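Local structure of 3-keto-5-aminohexanoate cleavage enzyme (Burkholderia xenovorans LB400, 3E49) at residues F119-L125 / H139-R144; I241-S245 / K279-V283; Q63-A69 / R100-Y105. The protein probably catalyses the zinc-dependent cleavage of a beta-keto acid such as 3-keto-5-aminohexanoate, as a TIM-barrel member of the beta-keto acid cleavage enzyme family. All coordinates share one frame. Residue numbers count along the deposited sequence, not the author numbering.

Contact 1 (F119-L125 / H139-R144); sequences FGLYPML and HLERSR
One serine hydroxyl ties three backbone groups together. Ser143 OG, in the p rotamer, donates to Leu140 O at 2.7 Å. Ser143 OG accepts from Leu121 N at 2.9 Å and, weakly, from Tyr122 N at 3.0 Å. The serine thus closes off the turn 140-143 and holds the start of the helical turn 121-125. Phe119 and Gly120 are extended. Residues 121-125 have helical angles, with Met124 N bonded to Leu121 O and Leu125 N to Tyr122 O, both at 3.0 Å. Residues 139-141 are helix, and 142-144 keep helical angles. Tyr122 CA and Leu140 CA are 4.7 Å apart. Gly120 CA and Ser143 CA are 5.6 Å apart.

Leu140 (m, t) is the apolar centre. Leu140 CD2 lies 3.8 Å from Leu121 CB, and Leu140 CD1 lies 3.7 Å from Leu125 CD2. The Tyr122 ring (chi1 p) carries the Arg144 guanidinium over one face, a cation-pi contact with Arg144 CZ 3.9 Å from the ring centroid. A salt bridge from Arg144 NE to Glu141 OE2, 2.9 Å, holds the arginine there. His139 NE2 bonds to Ile18 O.

The contact lies in the beta-alpha loop between barrel strand 109-113 and helix 152-163. Such loops lie at the C-terminal mouth of a TIM barrel; here the Phe119 side chain is about 8 Å from the zinc ion. The loop after strand 117-118 meets the C-terminal end of helix 134-141. Phe119 meets Phe148 of strand 147-148. Tyr122 and Arg144 pack against a second subunit; Tyr122 meets His184 on its helix 176-187 and Arg188 just after it.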
loop_
_atom_site.group_PDB
_atom_site.type_symbol
_atom_site.label_atom_id
_atom_site.label_comp_id
_atom_site.label_asym_id
_atom_site.label_seq_id
_atom_site.Cartn_x
_atom_site.Cartn_y
_atom_site.Cartn_z
ATOM N N PHE A 119 2.813 26.576 -1.610
ATOM C CA PHE A 119 3.944 26.298 -2.491
ATOM C C PHE A 119 5.175 26.798 -1.737
ATOM O O PHE A 119 5.446 27.996 -1.728
ATOM C CB PHE A 119 3.839 27.075 -3.795
ATOM C CG PHE A 119 3.396 26.282 -4.943
ATOM C CD1 PHE A 119 2.069 25.986 -5.128
ATOM C CD2 PHE A 119 4.319 25.858 -5.886
ATOM C CE1 PHE A 119 1.670 25.252 -6.226
ATOM C CE2 PHE A 119 3.930 25.113 -6.970
ATOM C CZ PHE A 119 2.605 24.815 -7.147
ATOM N N GLY A 120 5.903 25.907 -1.098
ATOM C CA GLY A 120 7.047 26.320 -0.298
ATOM C C GLY A 120 8.308 26.371 -1.127
ATOM O O GLY A 120 8.971 25.353 -1.313
ATOM N N LEU A 121 8.637 27.553 -1.629
ATOM C CA LEU A 121 9.813 27.735 -2.475
ATOM C C LEU A 121 11.002 28.306 -1.725
ATOM O O LEU A 121 12.134 28.153 -2.158
ATOM C CB LEU A 121 9.484 28.638 -3.657
ATOM C CG LEU A 121 8.318 28.264 -4.594
ATOM C CD1 LEU A 121 8.397 29.182 -5.774
ATOM C CD2 LEU A 121 8.344 26.811 -5.025
ATOM N N TYR A 122 10.727 28.940 -0.598
ATOM C CA TYR A 122 11.732 29.571 0.253
ATOM C C TYR A 122 12.896 28.697 0.657
ATOM O O TYR A 122 13.985 29.234 0.891
ATOM C CB TYR A 122 11.096 30.220 1.501
ATOM C CG TYR A 122 10.307 29.282 2.392
ATOM C CD1 TYR A 122 8.930 29.098 2.198
ATOM C CD2 TYR A 122 10.927 28.588 3.428
ATOM C CE1 TYR A 122 8.224 28.262 2.973
ATOM C CE2 TYR A 122 10.217 27.727 4.219
ATOM C CZ TYR A 122 8.857 27.582 4.000
ATOM O OH TYR A 122 8.137 26.749 4.781
ATOM N N PRO A 123 12.706 27.365 0.811
ATOM C CA PRO A 123 13.923 26.596 1.132
ATOM C C PRO A 123 15.038 26.653 0.072
ATOM O O PRO A 123 16.186 26.349 0.380
ATOM C CB PRO A 123 13.392 25.166 1.305
ATOM C CG PRO A 123 12.005 25.376 1.767
ATOM C CD PRO A 123 11.524 26.485 0.857
HETATM N N MSE A 124 14.700 26.998 -1.168
HETATM C CA MSE A 124 15.691 27.155 -2.222
HETATM C C MSE A 124 16.670 28.267 -1.896
HETATM O O MSE A 124 17.774 28.275 -2.413
HETATM C CB MSE A 124 15.018 27.413 -3.560
HETATM C CG MSE A 124 14.319 26.183 -4.083
HETATM SE SE MSE A 124 13.367 26.510 -5.779
HETATM C CE MSE A 124 12.081 27.580 -5.138
ATOM N N LEU A 125 16.277 29.208 -1.051
ATOM C CA LEU A 125 17.200 30.261 -0.622
ATOM C C LEU A 125 18.389 29.699 0.193
ATOM O O LEU A 125 19.360 30.402 0.454
ATOM C CB LEU A 125 16.479 31.310 0.209
ATOM C CG LEU A 125 15.473 32.174 -0.504
ATOM C CD1 LEU A 125 14.628 32.900 0.490
ATOM C CD2 LEU A 125 16.192 33.144 -1.433
ATOM N N HIS A 139 10.431 36.516 -4.963
ATOM C CA HIS A 139 9.639 35.395 -5.504
ATOM C C HIS A 139 9.720 34.176 -4.574
ATOM O O HIS A 139 8.691 33.591 -4.215
ATOM C CB HIS A 139 10.137 35.091 -6.918
ATOM C CG HIS A 139 9.790 33.737 -7.442
ATOM N ND1 HIS A 139 8.568 33.448 -8.013
ATOM C CD2 HIS A 139 10.549 32.623 -7.591
ATOM C CE1 HIS A 139 8.572 32.197 -8.438
ATOM N NE2 HIS A 139 9.760 31.675 -8.194
ATOM N N LEU A 140 10.932 33.881 -4.095
ATOM C CA LEU A 140 11.175 32.763 -3.213
ATOM C C LEU A 140 10.723 33.000 -1.780
ATOM O O LEU A 140 10.079 32.140 -1.168
ATOM C CB LEU A 140 12.667 32.419 -3.224
ATOM C CG LEU A 140 13.193 31.932 -4.575
ATOM C CD1 LEU A 140 14.713 31.763 -4.536
ATOM C CD2 LEU A 140 12.512 30.625 -4.953
ATOM N N GLU A 141 11.022 34.170 -1.238
ATOM C CA GLU A 141 10.672 34.402 0.137
ATOM C C GLU A 141 9.177 34.545 0.300
ATOM O O GLU A 141 8.608 34.020 1.221
ATOM C CB GLU A 141 11.413 35.616 0.710
ATOM C CG GLU A 141 10.939 35.986 2.129
ATOM C CD GLU A 141 10.896 34.794 3.117
ATOM O OE1 GLU A 141 11.893 34.016 3.176
ATOM O OE2 GLU A 141 9.866 34.665 3.836
ATOM N N ARG A 142 8.534 35.245 -0.613
ATOM C CA ARG A 142 7.098 35.450 -0.466
ATOM C C ARG A 142 6.231 34.206 -0.641
ATOM O O ARG A 142 5.025 34.251 -0.383
ATOM C CB ARG A 142 6.620 36.652 -1.284
ATOM C CG ARG A 142 6.705 37.920 -0.403
ATOM C CD ARG A 142 6.620 39.197 -1.164
ATOM N NE ARG A 142 7.937 39.790 -1.405
ATOM C CZ ARG A 142 8.190 40.734 -2.312
ATOM N NH1 ARG A 142 7.229 41.177 -3.119
ATOM N NH2 ARG A 142 9.422 41.212 -2.441
ATOM N N SER A 143 6.849 33.086 -1.015
ATOM C CA SER A 143 6.129 31.822 -1.101
ATOM C C SER A 143 5.741 31.350 0.292
ATOM O O SER A 143 4.789 30.593 0.440
ATOM C CB SER A 143 6.966 30.767 -1.863
ATOM O OG SER A 143 8.118 30.357 -1.144
ATOM N N ARG A 144 6.475 31.786 1.321
ATOM C CA ARG A 144 6.164 31.394 2.670
ATOM C C ARG A 144 4.752 31.883 3.092
ATOM O O ARG A 144 4.039 31.203 3.810
ATOM C CB ARG A 144 7.254 31.939 3.609
ATOM C CG ARG A 144 7.174 31.485 5.054
ATOM C CD ARG A 144 8.167 32.247 5.913
ATOM N NE ARG A 144 9.539 32.191 5.400
ATOM C CZ ARG A 144 10.422 31.247 5.708
ATOM N NH1 ARG A 144 10.096 30.265 6.548
ATOM N NH2 ARG A 144 11.634 31.287 5.178
#

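Contact 2 (I241-S245 / K279-V283); sequences IPLAS and KIRQV
Two regular helical segments, 241-245 and 279-283, run in roughly the same direction. Their axes approach to 10.1 Å and cross at -36°. Ile241 lies level with Ile280, CA to CA 6.3 Å, and Ser245 with Val283, CA to CA 6.5 Å.

Ile280 reaches into the gap. Its CA-to-CB bond points sideways, but chi1 t and chi2 p bring CD1 across. Ile280 CD1 sits 3.6 Å from Ala244 CB, 4.0 Å from Ile241 CG2 and 3.8 Å from Ser245 OG. The small Ala244 leaves room for it. Ile241 (m, m) sends CD1 to 4.3 Å from Lys279 CB. Val283, chi1 t, sets CG2 3.5 Å from Ser245 OG and 4.4 Å from Ile241 CG2. Ser245, chi1 m, turns its hydroxyl back to its own helix and donates from OG to Ile241 O at 2.8 Å, so the serine can sit among apolar groups. Lys279 bends away through chi2 p, and Lys279 NZ bonds to Gln282 OE1 at 2.9 Å. NZ also bonds to Glu285 O of the third subunit, which covers this edge.

Ala244 and Ile280 rest on strand 253-256. This is the packing of neighbouring outer helices over a shared strand in a TIM barrel.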
loop_
_atom_site.group_PDB
_atom_site.type_symbol
_atom_site.label_atom_id
_atom_site.label_comp_id
_atom_site.label_asym_id
_atom_site.label_seq_id
_atom_site.Cartn_x
_atom_site.Cartn_y
_atom_site.Cartn_z
ATOM N N ILE A 241 14.071 11.692 -12.606
ATOM C CA ILE A 241 14.288 10.448 -13.342
ATOM C C ILE A 241 13.867 9.197 -12.567
ATOM O O ILE A 241 13.206 8.329 -13.113
ATOM C CB ILE A 241 15.742 10.314 -13.919
ATOM C CG1 ILE A 241 16.095 11.543 -14.748
ATOM C CG2 ILE A 241 15.869 8.957 -14.704
ATOM C CD1 ILE A 241 15.231 11.715 -16.084
ATOM N N PRO A 242 14.251 9.062 -11.289
ATOM C CA PRO A 242 13.788 7.866 -10.599
ATOM C C PRO A 242 12.287 7.648 -10.572
ATOM O O PRO A 242 11.800 6.531 -10.773
ATOM C CB PRO A 242 14.298 8.086 -9.138
ATOM C CG PRO A 242 15.493 8.975 -9.297
ATOM C CD PRO A 242 15.142 9.892 -10.475
ATOM N N LEU A 243 11.524 8.688 -10.282
ATOM C CA LEU A 243 10.072 8.530 -10.217
ATOM C C LEU A 243 9.495 8.297 -11.617
ATOM O O LEU A 243 8.629 7.466 -11.797
ATOM C CB LEU A 243 9.415 9.733 -9.483
ATOM C CG LEU A 243 9.712 9.843 -7.951
ATOM C CD1 LEU A 243 8.959 11.053 -7.350
ATOM C CD2 LEU A 243 9.276 8.537 -7.239
ATOM N N ALA A 244 10.014 8.993 -12.615
ATOM C CA ALA A 244 9.532 8.780 -13.992
ATOM C C ALA A 244 9.817 7.321 -14.405
ATOM O O ALA A 244 9.035 6.700 -15.107
ATOM C CB ALA A 244 10.268 9.691 -14.920
ATOM N N SER A 245 10.962 6.812 -13.979
ATOM C CA SER A 245 11.386 5.442 -14.266
ATOM C C SER A 245 10.398 4.448 -13.634
ATOM O O SER A 245 9.935 3.490 -14.276
ATOM C CB SER A 245 12.797 5.220 -13.731
ATOM O OG SER A 245 13.746 5.966 -14.460
ATOM N N LYS A 279 17.853 11.394 -21.274
ATOM C CA LYS A 279 18.126 10.594 -20.087
ATOM C C LYS A 279 16.970 9.644 -19.801
ATOM O O LYS A 279 17.185 8.461 -19.623
ATOM C CB LYS A 279 18.428 11.487 -18.884
ATOM C CG LYS A 279 19.233 10.833 -17.761
ATOM C CD LYS A 279 20.630 10.482 -18.276
ATOM C CE LYS A 279 21.516 9.856 -17.230
ATOM N NZ LYS A 279 22.649 9.072 -17.881
ATOM N N ILE A 280 15.738 10.131 -19.820
ATOM C CA ILE A 280 14.591 9.254 -19.562
ATOM C C ILE A 280 14.432 8.255 -20.693
ATOM O O ILE A 280 13.985 7.135 -20.484
ATOM C CB ILE A 280 13.274 10.016 -19.237
ATOM C CG1 ILE A 280 12.272 9.058 -18.527
ATOM C CG2 ILE A 280 12.656 10.743 -20.536
ATOM C CD1 ILE A 280 12.768 8.450 -17.137
ATOM N N ARG A 281 14.840 8.639 -21.895
ATOM C CA ARG A 281 14.794 7.717 -22.987
ATOM C C ARG A 281 15.756 6.522 -22.846
ATOM O O ARG A 281 15.461 5.448 -23.337
ATOM C CB ARG A 281 14.931 8.445 -24.331
ATOM C CG ARG A 281 13.685 9.178 -24.685
ATOM C CD ARG A 281 13.848 9.716 -26.073
ATOM N NE ARG A 281 14.138 8.632 -27.002
ATOM C CZ ARG A 281 14.785 8.786 -28.151
ATOM N NH1 ARG A 281 15.278 9.952 -28.501
ATOM N NH2 ARG A 281 15.010 7.753 -28.913
ATOM N N GLN A 282 16.834 6.664 -22.076
ATOM C CA GLN A 282 17.739 5.542 -21.802
ATOM C C GLN A 282 16.974 4.463 -21.024
ATOM O O GLN A 282 17.087 3.269 -21.310
ATOM C CB GLN A 282 18.930 6.027 -20.955
ATOM C CG GLN A 282 19.937 6.883 -21.727
ATOM C CD GLN A 282 21.212 7.234 -20.934
ATOM O OE1 GLN A 282 21.235 7.226 -19.696
ATOM N NE2 GLN A 282 22.276 7.563 -21.663
ATOM N N VAL A 283 16.196 4.907 -20.048
ATOM C CA VAL A 283 15.303 4.031 -19.262
ATOM C C VAL A 283 14.212 3.427 -20.130
ATOM O O VAL A 283 13.989 2.204 -20.147
ATOM C CB VAL A 283 14.713 4.771 -18.059
ATOM C CG1 VAL A 283 13.735 3.834 -17.268
ATOM C CG2 VAL A 283 15.851 5.293 -17.172
#

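Contact 3 (Q63-A69 / R100-Y105); sequences QDPAAFA and RPATHY
Pro101 and Tyr105, one turn apart on helix 95-105, form the apolar centre with Pro65 and Phe68. Pro101 CB lies over a face of the Phe68 ring, 4.2 Å from its centroid, a CH-pi contact. Pro101 CG is 3.6 Å from Phe68 CE1. Tyr105 CE2 touches Phe68 CB at 3.5 Å and Pro65 CB at 3.9 Å. Both aromatic residues have chi1 m. The closest CA atoms, of Pro65 and Pro101, are 4.8 Å apart. Phe68 also rests on Ala53 and Leu85 of the barrel strands. Helix 95-105 follows barrel strand 82-85. The short, weakly bonded helix 65-68 follows strand 61-62, which pairs antiparallel with 48-54.

Farther out, Pro65 CG meets Arg100 CB at 3.7 Å, while the end of the arginine leads away. Gln63 O lies 3.3 Å from Pro101 CG. Gln63 NE2 bonds to Arg98 O and Thr86 O.

At the polar edge, Tyr105 OH donates to Pro65 O at 2.6 Å. Pro65 O also accepts from Phe68 N at 3.0 Å. Asp64 (chi1 t) is the N-cap of helix 65-68; Asp64 OD1 accepts from Ala66 N at 2.9 Å. Helix 95-105 is kinked where Pro101 N and Ala102 N lack bonds to the turn before; proline has no NH to give.

The chemistry implies a contact built on proline and aromatic surfaces, with the single tyrosine hydrogen bond fixing the short helix against the longer one.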
loop_
_atom_site.group_PDB
_atom_site.type_symbol
_atom_site.label_atom_id
_atom_site.label_comp_id
_atom_site.label_asym_id
_atom_site.label_seq_id
_atom_site.Cartn_x
_atom_site.Cartn_y
_atom_site.Cartn_z
ATOM N N GLN A 63 2.111 35.989 -17.432
ATOM C CA GLN A 63 1.009 35.356 -18.150
ATOM C C GLN A 63 0.329 36.323 -19.134
ATOM O O GLN A 63 -0.861 36.177 -19.430
ATOM C CB GLN A 63 -0.017 34.791 -17.179
ATOM C CG GLN A 63 0.331 33.425 -16.620
ATOM C CD GLN A 63 0.229 32.347 -17.667
ATOM O OE1 GLN A 63 1.146 32.152 -18.448
ATOM N NE2 GLN A 63 -0.880 31.601 -17.647
ATOM N N ASP A 64 1.088 37.299 -19.642
ATOM C CA ASP A 64 0.571 38.220 -20.663
ATOM C C ASP A 64 0.589 37.477 -21.980
ATOM O O ASP A 64 1.624 37.049 -22.439
ATOM C CB ASP A 64 1.464 39.484 -20.749
ATOM C CG ASP A 64 0.902 40.569 -21.690
ATOM O OD1 ASP A 64 0.054 40.274 -22.548
ATOM O OD2 ASP A 64 1.326 41.730 -21.559
ATOM N N PRO A 65 -0.576 37.319 -22.616
ATOM C CA PRO A 65 -0.545 36.609 -23.892
ATOM C C PRO A 65 0.514 37.150 -24.828
ATOM O O PRO A 65 1.111 36.396 -25.593
ATOM C CB PRO A 65 -1.967 36.805 -24.438
ATOM C CG PRO A 65 -2.796 37.057 -23.321
ATOM C CD PRO A 65 -1.941 37.676 -22.217
ATOM N N ALA A 66 0.802 38.447 -24.739
ATOM C CA ALA A 66 1.834 39.027 -25.587
ATOM C C ALA A 66 3.209 38.345 -25.398
ATOM O O ALA A 66 3.992 38.281 -26.328
ATOM C CB ALA A 66 1.928 40.559 -25.348
ATOM N N ALA A 67 3.507 37.823 -24.199
ATOM C CA ALA A 67 4.819 37.159 -23.943
ATOM C C ALA A 67 4.968 35.799 -24.645
ATOM O O ALA A 67 6.093 35.254 -24.739
ATOM C CB ALA A 67 5.055 37.004 -22.434
ATOM N N PHE A 68 3.848 35.254 -25.137
ATOM C CA PHE A 68 3.833 34.000 -25.901
ATOM C C PHE A 68 3.794 34.204 -27.422
ATOM O O PHE A 68 4.042 33.276 -28.215
ATOM C CB PHE A 68 2.557 33.226 -25.552
ATOM C CG PHE A 68 2.479 32.756 -24.116
ATOM C CD1 PHE A 68 2.113 33.614 -23.100
ATOM C CD2 PHE A 68 2.699 31.414 -23.803
ATOM C CE1 PHE A 68 2.028 33.171 -21.774
ATOM C CE2 PHE A 68 2.603 30.956 -22.475
ATOM C CZ PHE A 68 2.262 31.821 -21.472
ATOM N N ALA A 69 3.477 35.425 -27.837
ATOM C CA ALA A 69 3.210 35.716 -29.272
ATOM C C ALA A 69 4.259 35.317 -30.287
ATOM O O ALA A 69 3.901 34.959 -31.404
ATOM C CB ALA A 69 2.811 37.196 -29.453
ATOM N N ARG A 100 -5.642 34.123 -19.334
ATOM C CA ARG A 100 -5.597 34.790 -20.647
ATOM C C ARG A 100 -4.909 34.042 -21.787
ATOM O O ARG A 100 -5.428 33.990 -22.895
ATOM C CB ARG A 100 -5.071 36.220 -20.537
ATOM C CG ARG A 100 -6.065 37.149 -19.886
ATOM C CD ARG A 100 -5.752 38.610 -20.207
ATOM N NE ARG A 100 -6.688 39.525 -19.537
ATOM C CZ ARG A 100 -6.437 40.210 -18.422
ATOM N NH1 ARG A 100 -5.261 40.123 -17.808
ATOM N NH2 ARG A 100 -7.379 40.998 -17.918
ATOM N N PRO A 101 -3.717 33.490 -21.541
ATOM C CA PRO A 101 -3.057 32.746 -22.603
ATOM C C PRO A 101 -3.873 31.566 -23.154
ATOM O O PRO A 101 -4.020 31.435 -24.371
ATOM C CB PRO A 101 -1.755 32.271 -21.930
ATOM C CG PRO A 101 -1.507 33.277 -20.885
ATOM C CD PRO A 101 -2.861 33.594 -20.350
ATOM N N ALA A 102 -4.426 30.753 -22.266
ATOM C CA ALA A 102 -5.196 29.590 -22.663
ATOM C C ALA A 102 -6.468 30.009 -23.380
ATOM O O ALA A 102 -6.823 29.445 -24.428
ATOM C CB ALA A 102 -5.542 28.765 -21.422
ATOM N N THR A 103 -7.154 31.003 -22.803
ATOM C CA THR A 103 -8.424 31.480 -23.376
ATOM C C THR A 103 -8.188 32.179 -24.708
ATOM O O THR A 103 -9.007 32.049 -25.609
ATOM C CB THR A 103 -9.252 32.346 -22.379
ATOM O OG1 THR A 103 -8.428 33.355 -21.818
ATOM C CG2 THR A 103 -9.760 31.508 -21.215
ATOM N N HIS A 104 -7.049 32.860 -24.862
ATOM C CA HIS A 104 -6.733 33.523 -26.119
ATOM C C HIS A 104 -6.194 32.593 -27.201
ATOM O O HIS A 104 -6.632 32.638 -28.370
ATOM C CB HIS A 104 -5.719 34.650 -25.922
ATOM C CG HIS A 104 -5.284 35.274 -27.213
ATOM N ND1 HIS A 104 -5.973 36.312 -27.807
ATOM C CD2 HIS A 104 -4.272 34.966 -28.054
ATOM C CE1 HIS A 104 -5.378 36.632 -28.943
ATOM N NE2 HIS A 104 -4.344 35.829 -29.118
ATOM N N TYR A 105 -5.211 31.776 -26.829
ATOM C CA TYR A 105 -4.548 30.903 -27.788
ATOM C C TYR A 105 -5.287 29.604 -28.100
ATOM O O TYR A 105 -5.048 29.002 -29.151
ATOM C CB TYR A 105 -3.097 30.650 -27.359
ATOM C CG TYR A 105 -2.203 31.907 -27.453
ATOM C CD1 TYR A 105 -1.889 32.456 -28.685
ATOM C CD2 TYR A 105 -1.646 32.491 -26.319
ATOM C CE1 TYR A 105 -1.093 33.574 -28.800
ATOM C CE2 TYR A 105 -0.838 33.612 -26.424
ATOM C CZ TYR A 105 -0.568 34.147 -27.673
ATOM O OH TYR A 105 0.226 35.251 -27.796
#

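How the contacts relate
Contacts 2 and 3 lie in the helix layer around the barrel, and contact 1 lies over its mouth. The three share no helix. Contact 2 is a buried contact and joins two regular helices through aliphatic groups. Contact 3, across the chain's centre from it, is partly buried and pairs a short helix with a longer one through rings and one hydrogen bond. Contact 1, partly buried too, sets a loop against a helix end and is the most polar, with serine bonds and a cation-pi pair. Contacts 1 and 2 meet different neighbouring subunits, whereas contact 3 meets none. Contacts 1 and 3 each bring one side chain, Phe119 and Gln63, near the zinc site; contact 2 lies away from it.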